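Local coordinates for histone-lysine N-methyltransferase, H3 lysine-9 specific SUVH4 (Arabidopsis thaliana, PDB 4QEO), which methylates histone H3 at its ninth residue, a lysine, using S-adenosyl-L-methionine and binds methylated DNA, linking DNA methylation to transcriptional silencing, at residues R169-K174 with K179-Y184; A195-G198 with F202-Y205; G296-S301 with F332-H337. All blocks are in the same frame, centred on the assembly; numbering follows the deposited sequence.

Contact 1. Residues R169-K174 with K179-Y184. With nucleotides of chain B.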
loop_
_atom_site.group_PDB
_atom_site.type_symbol
_atom_site.label_atom_id
_atom_site.label_comp_id
_atom_site.label_asym_id
_atom_site.label_seq_id
_atom_site.Cartn_x
_atom_site.Cartn_y
_atom_site.Cartn_z
ATOM N N ARG A 169 -7.764 -0.416 -16.316
ATOM C CA ARG A 169 -9.193 -0.257 -16.056
ATOM C C ARG A 169 -9.422 0.375 -14.680
ATOM O O ARG A 169 -8.811 -0.045 -13.691
ATOM C CB ARG A 169 -9.898 -1.614 -16.073
ATOM C CG ARG A 169 -10.289 -2.144 -17.467
ATOM C CD ARG A 169 -10.890 -3.554 -17.363
ATOM N NE ARG A 169 -11.279 -4.041 -18.682
ATOM C CZ ARG A 169 -10.450 -4.655 -19.525
ATOM N NH1 ARG A 169 -9.187 -4.892 -19.174
ATOM N NH2 ARG A 169 -10.893 -5.055 -20.715
ATOM N N GLY A 170 -10.317 1.353 -14.627
ATOM C CA GLY A 170 -10.795 1.873 -13.365
ATOM C C GLY A 170 -11.829 0.909 -12.828
ATOM O O GLY A 170 -12.526 0.253 -13.596
ATOM N N HIS A 171 -11.907 0.806 -11.507
ATOM C CA HIS A 171 -12.838 -0.085 -10.836
ATOM C C HIS A 171 -13.363 0.689 -9.642
ATOM O O HIS A 171 -12.584 1.323 -8.919
ATOM C CB HIS A 171 -12.141 -1.342 -10.289
ATOM C CG HIS A 171 -11.489 -2.203 -11.333
ATOM N ND1 HIS A 171 -12.157 -3.209 -11.997
ATOM C CD2 HIS A 171 -10.211 -2.241 -11.783
ATOM C CE1 HIS A 171 -11.327 -3.814 -12.829
ATOM N NE2 HIS A 171 -10.138 -3.251 -12.716
ATOM N N ASN A 172 -14.673 0.629 -9.432
ATOM C CA ASN A 172 -15.271 1.166 -8.219
ATOM C C ASN A 172 -15.015 0.224 -7.066
ATOM O O ASN A 172 -15.062 -0.994 -7.231
ATOM C CB ASN A 172 -16.771 1.377 -8.398
ATOM C CG ASN A 172 -17.088 2.655 -9.138
ATOM O OD1 ASN A 172 -16.296 3.600 -9.133
ATOM N ND2 ASN A 172 -18.250 2.696 -9.780
ATOM N N CYS A 173 -14.718 0.791 -5.901
ATOM C CA CYS A 173 -14.494 0.003 -4.697
ATOM C C CYS A 173 -15.528 0.343 -3.628
ATOM O O CYS A 173 -15.783 1.511 -3.354
ATOM C CB CYS A 173 -13.098 0.276 -4.130
ATOM S SG CYS A 173 -11.750 -0.331 -5.125
ATOM N N LYS A 174 -16.128 -0.680 -3.035
ATOM C CA LYS A 174 -16.906 -0.484 -1.820
ATOM C C LYS A 174 -15.981 -0.752 -0.648
ATOM O O LYS A 174 -15.949 -1.846 -0.094
ATOM C CB LYS A 174 -18.145 -1.381 -1.783
ATOM C CG LYS A 174 -18.004 -2.703 -2.518
ATOM C CD LYS A 174 -19.372 -3.330 -2.742
ATOM C CE LYS A 174 -19.397 -4.240 -3.966
ATOM N NZ LYS A 174 -18.814 -5.586 -3.695
ATOM N N LYS A 179 -12.014 4.755 -2.773
ATOM C CA LYS A 179 -13.116 4.810 -3.674
ATOM C C LYS A 179 -12.933 4.105 -5.016
ATOM O O LYS A 179 -13.829 3.507 -5.546
ATOM C CB LYS A 179 -13.509 6.254 -3.848
ATOM C CG LYS A 179 -14.083 6.866 -2.575
ATOM C CD LYS A 179 -15.579 6.661 -2.518
ATOM C CE LYS A 179 -16.239 7.571 -1.509
ATOM N NZ LYS A 179 -16.296 8.946 -2.049
ATOM N N ARG A 180 -11.747 4.267 -5.568
ATOM C CA ARG A 180 -11.403 3.756 -6.881
ATOM C C ARG A 180 -9.999 3.171 -6.985
ATOM O O ARG A 180 -9.104 3.587 -6.309
ATOM C CB ARG A 180 -11.604 4.824 -7.926
ATOM C CG ARG A 180 -11.973 4.223 -9.257
ATOM C CD ARG A 180 -13.085 4.953 -9.980
ATOM N NE ARG A 180 -12.461 5.616 -11.071
ATOM C CZ ARG A 180 -13.057 6.416 -11.923
ATOM N NH1 ARG A 180 -14.349 6.650 -11.815
ATOM N NH2 ARG A 180 -12.345 6.966 -12.859
ATOM N N VAL A 181 -9.848 2.168 -7.824
ATOM C CA VAL A 181 -8.574 1.562 -8.064
ATOM C C VAL A 181 -8.392 1.330 -9.564
ATOM O O VAL A 181 -9.349 1.126 -10.258
ATOM C CB VAL A 181 -8.451 0.269 -7.275
ATOM C CG1 VAL A 181 -9.334 -0.791 -7.832
ATOM C CG2 VAL A 181 -7.042 -0.217 -7.262
ATOM N N TYR A 182 -7.163 1.393 -10.034
ATOM C CA TYR A 182 -6.866 1.230 -11.451
ATOM C C TYR A 182 -5.970 0.011 -11.617
ATOM O O TYR A 182 -4.905 -0.050 -11.024
ATOM C CB TYR A 182 -6.177 2.490 -11.975
ATOM C CG TYR A 182 -7.086 3.695 -11.937
ATOM C CD1 TYR A 182 -7.116 4.538 -10.826
ATOM C CD2 TYR A 182 -7.935 3.978 -13.002
ATOM C CE1 TYR A 182 -7.974 5.647 -10.778
ATOM C CE2 TYR A 182 -8.793 5.080 -12.966
ATOM C CZ TYR A 182 -8.809 5.909 -11.855
ATOM O OH TYR A 182 -9.664 7.006 -11.822
ATOM N N THR A 183 -6.397 -0.980 -12.394
ATOM C CA THR A 183 -5.548 -2.153 -12.568
ATOM C C THR A 183 -4.965 -2.153 -13.966
ATOM O O THR A 183 -5.695 -2.029 -14.954
ATOM C CB THR A 183 -6.315 -3.467 -12.351
ATOM O OG1 THR A 183 -7.330 -3.588 -13.362
ATOM C CG2 THR A 183 -6.955 -3.474 -10.966
ATOM N N TYR A 184 -3.646 -2.275 -14.045
ATOM C CA TYR A 184 -2.994 -2.516 -15.321
ATOM C C TYR A 184 -3.310 -3.933 -15.785
ATOM O O TYR A 184 -2.942 -4.905 -15.118
ATOM C CB TYR A 184 -1.478 -2.324 -15.183
ATOM C CG TYR A 184 -0.716 -2.791 -16.403
ATOM C CD1 TYR A 184 -1.097 -2.380 -17.678
ATOM C CD2 TYR A 184 0.393 -3.624 -16.281
ATOM C CE1 TYR A 184 -0.416 -2.812 -18.804
ATOM C CE2 TYR A 184 1.084 -4.057 -17.399
ATOM C CZ TYR A 184 0.676 -3.649 -18.655
ATOM O OH TYR A 184 1.363 -4.078 -19.773
ATOM P P DA B 8 -10.821 8.941 -15.484
ATOM O OP1 DA B 8 -9.962 7.841 -15.788
ATOM O OP2 DA B 8 -11.803 8.793 -14.471
ATOM O "O5'" DA B 8 -9.793 10.053 -15.040
ATOM C "C5'" DA B 8 -10.243 11.218 -14.376
ATOM C "C4'" DA B 8 -9.396 11.479 -13.160
ATOM O "O4'" DA B 8 -9.473 12.872 -12.840
ATOM C "C3'" DA B 8 -9.886 10.766 -11.912
ATOM O "O3'" DA B 8 -8.792 10.569 -11.020
ATOM C "C2'" DA B 8 -10.963 11.707 -11.412
ATOM C "C1'" DA B 8 -10.515 13.080 -11.909
ATOM N N9 DA B 8 -11.528 13.900 -12.563
ATOM C C8 DA B 8 -12.575 13.515 -13.354
ATOM N N7 DA B 8 -13.270 14.514 -13.832
ATOM C C5 DA B 8 -12.627 15.635 -13.336
ATOM C C6 DA B 8 -12.873 17.010 -13.481
ATOM N N6 DA B 8 -13.868 17.511 -14.207
ATOM N N1 DA B 8 -12.039 17.863 -12.859
ATOM C C2 DA B 8 -11.041 17.363 -12.128
ATOM N N3 DA B 8 -10.701 16.096 -11.924
ATOM C C4 DA B 8 -11.547 15.272 -12.560
ATOM P P DT B 9 -8.826 9.725 -9.723
ATOM O OP1 DT B 9 -7.497 9.408 -9.349
ATOM O OP2 DT B 9 -9.790 8.687 -9.891
ATOM O "O5'" DT B 9 -9.402 10.768 -8.681
ATOM C "C5'" DT B 9 -8.597 11.849 -8.209
ATOM C "C4'" DT B 9 -9.428 12.868 -7.463
ATOM O "O4'" DT B 9 -10.240 13.605 -8.371
ATOM C "C3'" DT B 9 -10.398 12.317 -6.416
ATOM O "O3'" DT B 9 -9.806 12.405 -5.132
ATOM C "C2'" DT B 9 -11.606 13.231 -6.510
ATOM C "C1'" DT B 9 -11.269 14.202 -7.626
ATOM N N1 DT B 9 -12.355 14.495 -8.553
ATOM C C2 DT B 9 -12.666 15.809 -8.809
ATOM O O2 DT B 9 -12.119 16.741 -8.256
ATOM N N3 DT B 9 -13.657 15.988 -9.734
ATOM C C4 DT B 9 -14.337 15.011 -10.423
ATOM O O4 DT B 9 -15.187 15.325 -11.238
ATOM C C5 DT B 9 -13.943 13.659 -10.124
ATOM C C7 DT B 9 -14.643 12.530 -10.810
ATOM C C6 DT B 9 -12.974 13.472 -9.227
#
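Strands 169-172 and 180-184 run antiparallel, their short axes 4.7 Å apart at 147°, with R169-T183 and H171-V181 as hydrogen-bonded pairs and G170-Y182 and N172-R180 as non-hydrogen-bonded ones; C173 N continues the pattern to K179 O beyond the strand end. On the H171 and T183 face, the imidazole crosses the threonine at about a right angle. With CG anti to the carbonyl carbon (chi1 -61°), the H171 ring presents NE2 edge-on to T183 OG1 at 2.9 Å, the oxygen lying close to the ring plane. D185 binds the same OG1, so two partners fix the rotation of the hydroxyl. Further along this face V181 CG1 packs on C173 SG (3.7 Å), where Y374 of the SET region also touches both residues.

The opposite face carries the DNA contact. The Y182 ring passes alongside G170, CD2 lying 3.6 Å from G170 CA. Y182 OH reaches OP2 of DT9 of chain B at 2.6 Å and accepts a bond from R180 NH2 (2.9 Å), which sets the guanidinium beside the phosphates. R180 NH2 also meets OP2 of DA8 of chain B, at a separation too short to be taken literally. Here a beta hairpin of the SRA domain, the methylated-DNA reader, offers one face to the phosphate backbone.

Contact 2. Residues A195-G198 with F202-Y205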
loop_
_atom_site.group_PDB
_atom_site.type_symbol
_atom_site.label_atom_id
_atom_site.label_comp_id
_atom_site.label_asym_id
_atom_site.label_seq_id
_atom_site.Cartn_x
_atom_site.Cartn_y
_atom_site.Cartn_z
ATOM N N ALA A 195 -14.522 5.343 -38.040
ATOM C CA ALA A 195 -15.341 6.447 -37.564
ATOM C C ALA A 195 -16.787 6.060 -37.766
ATOM O O ALA A 195 -17.109 5.434 -38.757
ATOM C CB ALA A 195 -15.041 7.704 -38.371
ATOM N N GLN A 196 -17.661 6.439 -36.848
ATOM C CA GLN A 196 -19.093 6.221 -37.039
ATOM C C GLN A 196 -19.841 7.221 -36.173
ATOM O O GLN A 196 -19.230 7.887 -35.362
ATOM C CB GLN A 196 -19.484 4.794 -36.639
ATOM C CG GLN A 196 -19.365 4.498 -35.147
ATOM C CD GLN A 196 -20.062 3.201 -34.756
ATOM O OE1 GLN A 196 -19.524 2.105 -34.938
ATOM N NE2 GLN A 196 -21.274 3.321 -34.225
ATOM N N LYS A 197 -21.154 7.328 -36.344
ATOM C CA LYS A 197 -21.966 8.087 -35.409
ATOM C C LYS A 197 -22.072 7.305 -34.108
ATOM O O LYS A 197 -22.389 6.122 -34.120
ATOM C CB LYS A 197 -23.365 8.338 -35.992
ATOM C CG LYS A 197 -23.362 9.308 -37.155
ATOM C CD LYS A 197 -22.570 10.565 -36.801
ATOM C CE LYS A 197 -22.514 11.574 -37.950
ATOM N NZ LYS A 197 -22.126 12.937 -37.481
ATOM N N GLY A 198 -21.772 7.966 -32.999
ATOM C CA GLY A 198 -21.911 7.389 -31.673
ATOM C C GLY A 198 -23.360 7.444 -31.259
ATOM O O GLY A 198 -24.208 7.933 -32.016
ATOM N N PHE A 202 -23.003 12.196 -32.731
ATOM C CA PHE A 202 -21.804 12.863 -33.227
ATOM C C PHE A 202 -20.786 11.806 -33.674
ATOM O O PHE A 202 -20.810 10.676 -33.201
ATOM C CB PHE A 202 -21.181 13.731 -32.125
ATOM C CG PHE A 202 -22.091 14.827 -31.636
ATOM C CD1 PHE A 202 -22.199 16.024 -32.340
ATOM C CD2 PHE A 202 -22.852 14.652 -30.487
ATOM C CE1 PHE A 202 -23.046 17.054 -31.887
ATOM C CE2 PHE A 202 -23.715 15.670 -30.029
ATOM C CZ PHE A 202 -23.806 16.869 -30.734
ATOM N N THR A 203 -19.888 12.183 -34.573
ATOM C CA THR A 203 -18.837 11.277 -35.011
ATOM C C THR A 203 -17.944 10.914 -33.836
ATOM O O THR A 203 -17.492 11.791 -33.108
ATOM C CB THR A 203 -17.955 11.924 -36.090
ATOM O OG1 THR A 203 -18.770 12.263 -37.217
ATOM C CG2 THR A 203 -16.842 10.956 -36.534
ATOM N N VAL A 204 -17.737 9.614 -33.644
ATOM C CA VAL A 204 -16.689 9.103 -32.778
ATOM C C VAL A 204 -15.776 8.156 -33.541
ATOM O O VAL A 204 -16.185 7.504 -34.516
ATOM C CB VAL A 204 -17.236 8.350 -31.564
ATOM C CG1 VAL A 204 -17.974 9.312 -30.648
ATOM C CG2 VAL A 204 -18.094 7.151 -31.998
ATOM N N TYR A 205 -14.521 8.126 -33.114
ATOM C CA TYR A 205 -13.579 7.128 -33.588
ATOM C C TYR A 205 -13.658 5.979 -32.613
ATOM O O TYR A 205 -13.846 6.188 -31.432
ATOM C CB TYR A 205 -12.169 7.715 -33.700
ATOM C CG TYR A 205 -12.100 8.583 -34.929
ATOM C CD1 TYR A 205 -12.467 9.935 -34.878
ATOM C CD2 TYR A 205 -11.774 8.035 -36.157
ATOM C CE1 TYR A 205 -12.458 10.726 -36.029
ATOM C CE2 TYR A 205 -11.761 8.804 -37.304
ATOM C CZ TYR A 205 -12.103 10.145 -37.235
ATOM O OH TYR A 205 -12.089 10.896 -38.374
#
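K197 bends at its second torsion (chi2 -49°) and curls its chain over the neighbouring strand, while T203 holds OG1 anti to its own carbonyl carbon (chi1 -60°), so that K197 NZ and T203 OG1 come within 3.4 Å in a weak hydrogen bond. The same rotation of T203 sends CG2 to the A195 side, 4.1 Å from A195 CB. D145 adds a long, weak ion pair to the amine. Replacing T203 by alanine would probably cost the lysine amine its weak hydroxyl partner, leaving it the long pairing with D145, and open a gap beside the A195 methyl. A195 CB sits over one face of the Y205 ring, 4.1 Å from the centroid and 29° off the normal, a CH-pi contact. The backbones form an antiparallel beta hairpin of the SRA domain, close to its turn: Q196 and V204 exchange two bonds, Q196 N to V204 O at 3.0 Å and V204 N to Q196 O at 2.9 Å, and G198 N then reaches F202 O in an almost straight bond. V204 CG2 lies against G198 CA at 3.8 Å. Q196 folds along its own strand instead, NE2 donating to K197 O and OE1 bonded to the indole nitrogen of W194.

Contact 3. Residues G296-S301 with F332-H337. With ZN (zinc ion), chain G; ZN (zinc ion), chain F; ZN (zinc ion), chain H.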
loop_
_atom_site.group_PDB
_atom_site.type_symbol
_atom_site.label_atom_id
_atom_site.label_comp_id
_atom_site.label_asym_id
_atom_site.label_seq_id
_atom_site.Cartn_x
_atom_site.Cartn_y
_atom_site.Cartn_z
ATOM N N GLY A 296 -10.520 18.416 23.410
ATOM C CA GLY A 296 -11.173 17.746 22.299
ATOM C C GLY A 296 -10.219 17.026 21.367
ATOM O O GLY A 296 -10.081 15.806 21.443
ATOM N N SER A 297 -9.574 17.778 20.475
ATOM C CA SER A 297 -8.567 17.217 19.572
ATOM C C SER A 297 -7.388 18.167 19.397
ATOM O O SER A 297 -7.546 19.380 19.478
ATOM C CB SER A 297 -9.180 16.888 18.213
ATOM O OG SER A 297 -10.072 15.793 18.312
ATOM N N CYS A 298 -6.205 17.611 19.158
ATOM C CA CYS A 298 -4.998 18.420 19.017
ATOM C C CYS A 298 -4.778 18.809 17.556
ATOM O O CYS A 298 -4.563 17.944 16.695
ATOM C CB CYS A 298 -3.787 17.674 19.563
ATOM S SG CYS A 298 -4.034 17.111 21.282
ATOM N N THR A 299 -4.842 20.112 17.294
ATOM C CA THR A 299 -4.821 20.642 15.932
ATOM C C THR A 299 -3.729 21.691 15.717
ATOM O O THR A 299 -3.142 21.779 14.640
ATOM C CB THR A 299 -6.177 21.272 15.576
ATOM O OG1 THR A 299 -6.515 22.261 16.560
ATOM C CG2 THR A 299 -7.258 20.204 15.553
ATOM N N ASP A 300 -3.459 22.488 16.741
ATOM C CA ASP A 300 -2.468 23.546 16.604
ATOM C C ASP A 300 -1.126 23.143 17.190
ATOM O O ASP A 300 -1.014 22.866 18.385
ATOM C CB ASP A 300 -2.974 24.835 17.251
ATOM C CG ASP A 300 -1.867 25.838 17.509
ATOM O OD1 ASP A 300 -0.897 25.906 16.722
ATOM O OD2 ASP A 300 -1.980 26.575 18.507
ATOM N N SER A 301 -0.102 23.146 16.341
ATOM C CA SER A 301 1.250 22.789 16.756
ATOM C C SER A 301 1.899 23.808 17.698
ATOM O O SER A 301 2.890 23.496 18.363
ATOM C CB SER A 301 2.140 22.573 15.534
ATOM O OG SER A 301 3.476 22.338 15.933
ATOM N N PHE A 332 5.629 10.630 18.981
ATOM C CA PHE A 332 5.139 11.011 20.300
ATOM C C PHE A 332 3.640 11.254 20.260
ATOM O O PHE A 332 3.177 12.299 19.801
ATOM C CB PHE A 332 5.841 12.270 20.800
ATOM C CG PHE A 332 7.286 12.065 21.167
ATOM C CD1 PHE A 332 7.641 11.605 22.426
ATOM C CD2 PHE A 332 8.292 12.359 20.263
ATOM C CE1 PHE A 332 8.976 11.432 22.774
ATOM C CE2 PHE A 332 9.627 12.190 20.604
ATOM C CZ PHE A 332 9.967 11.728 21.863
ATOM N N GLU A 333 2.888 10.275 20.737
ATOM C CA GLU A 333 1.445 10.368 20.747
ATOM C C GLU A 333 0.935 10.977 22.040
ATOM O O GLU A 333 1.605 10.935 23.081
ATOM C CB GLU A 333 0.816 8.988 20.552
ATOM C CG GLU A 333 0.769 8.532 19.097
ATOM C CD GLU A 333 0.022 7.218 18.899
ATOM O OE1 GLU A 333 -0.460 6.627 19.889
ATOM O OE2 GLU A 333 -0.084 6.772 17.742
ATOM N N CYS A 334 -0.264 11.535 21.957
ATOM C CA CYS A 334 -0.994 11.954 23.137
ATOM C C CYS A 334 -1.243 10.739 24.036
ATOM O O CYS A 334 -1.375 9.601 23.560
ATOM C CB CYS A 334 -2.302 12.643 22.741
ATOM S SG CYS A 334 -2.089 14.275 21.924
ATOM N N GLY A 335 -1.280 10.983 25.341
ATOM C CA GLY A 335 -1.358 9.908 26.310
ATOM C C GLY A 335 -2.418 10.110 27.379
ATOM O O GLY A 335 -3.312 10.934 27.226
ATOM N N PRO A 336 -2.319 9.345 28.470
ATOM C CA PRO A 336 -3.295 9.286 29.568
ATOM C C PRO A 336 -3.584 10.637 30.240
ATOM O O PRO A 336 -4.712 10.864 30.697
ATOM C CB PRO A 336 -2.629 8.326 30.564
ATOM C CG PRO A 336 -1.798 7.424 29.692
ATOM C CD PRO A 336 -1.242 8.349 28.636
ATOM N N HIS A 337 -2.588 11.514 30.304
ATOM C CA HIS A 337 -2.776 12.825 30.916
ATOM C C HIS A 337 -3.093 13.969 29.950
ATOM O O HIS A 337 -3.271 15.109 30.390
ATOM C CB HIS A 337 -1.577 13.193 31.810
ATOM C CG HIS A 337 -1.476 12.354 33.040
ATOM N ND1 HIS A 337 -0.482 11.417 33.222
ATOM C CD2 HIS A 337 -2.274 12.273 34.130
ATOM C CE1 HIS A 337 -0.657 10.813 34.384
ATOM N NE2 HIS A 337 -1.737 11.316 34.954
HETATM ZN ZN ZN G . -4.165 14.962 21.515
HETATM ZN ZN ZN F . -1.119 15.356 23.935
HETATM ZN ZN ZN H . -2.399 18.536 22.269
#
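Metal bonds to two cysteine sulfurs, C298 SG and C334 SG, join these loops. Both thiolates bind the zinc ion of chain G, each at 2.2 Å, and the angle between them at the metal is about 105°, close to tetrahedral; C340 and C344 complete this site. Each sulfur also bridges to a second metal. C298 SG lies 2.4 Å from the zinc ion of chain H, which it shares with C292, C294 and C304, while C334 SG lies 2.5 Å from the zinc ion of chain F, shared with C292, C306 and C338. Both side chains turn SG beside the backbone N (chi1 -54° for C298 and -69° for C334), which aims the sulfurs inward from their separate loops.

Direct contact between the loops is slight by comparison. C298 SG and C334 SG meet at 3.5 Å, far too long for a disulfide, because both are ligands of the zinc ion of chain G. Sharing each thiolate between two cations probably spreads its negative charge and favours the deprotonated form.

Backbone hydrogen bonds link the loops to neighbouring parts of the chain, G296 to G341 and C334 to N346, while E333 forms a salt bridge with R483 in the SET region. With C292 as the third bridging ligand, nine cysteines enclose three zinc ions in the triangular cluster of the pre-SET domain.

Contacts 1 and 2 occur in series along one curved sheet of the SRA domain: both use strand 180-197, which pairs with 165-172 in the first and with 203-211 in the second. Their centres are about 27 Å apart. DNA is touched directly at contact 1, whereas the nearest atom of contact 2 stays about 7 Å from it. Contact 3 belongs to the pre-SET region, its centre about 35 Å from that of contact 1 and about 59 Å from that of contact 2, and about 18 Å from the nucleic acid at the nearest atoms. Its zinc cluster is distinct from the single zinc held by C463, C521, C523 and C528; of these, C523 also lines the S-adenosyl-L-homocysteine pocket, so the single zinc, not the cluster, adjoins the cofactor.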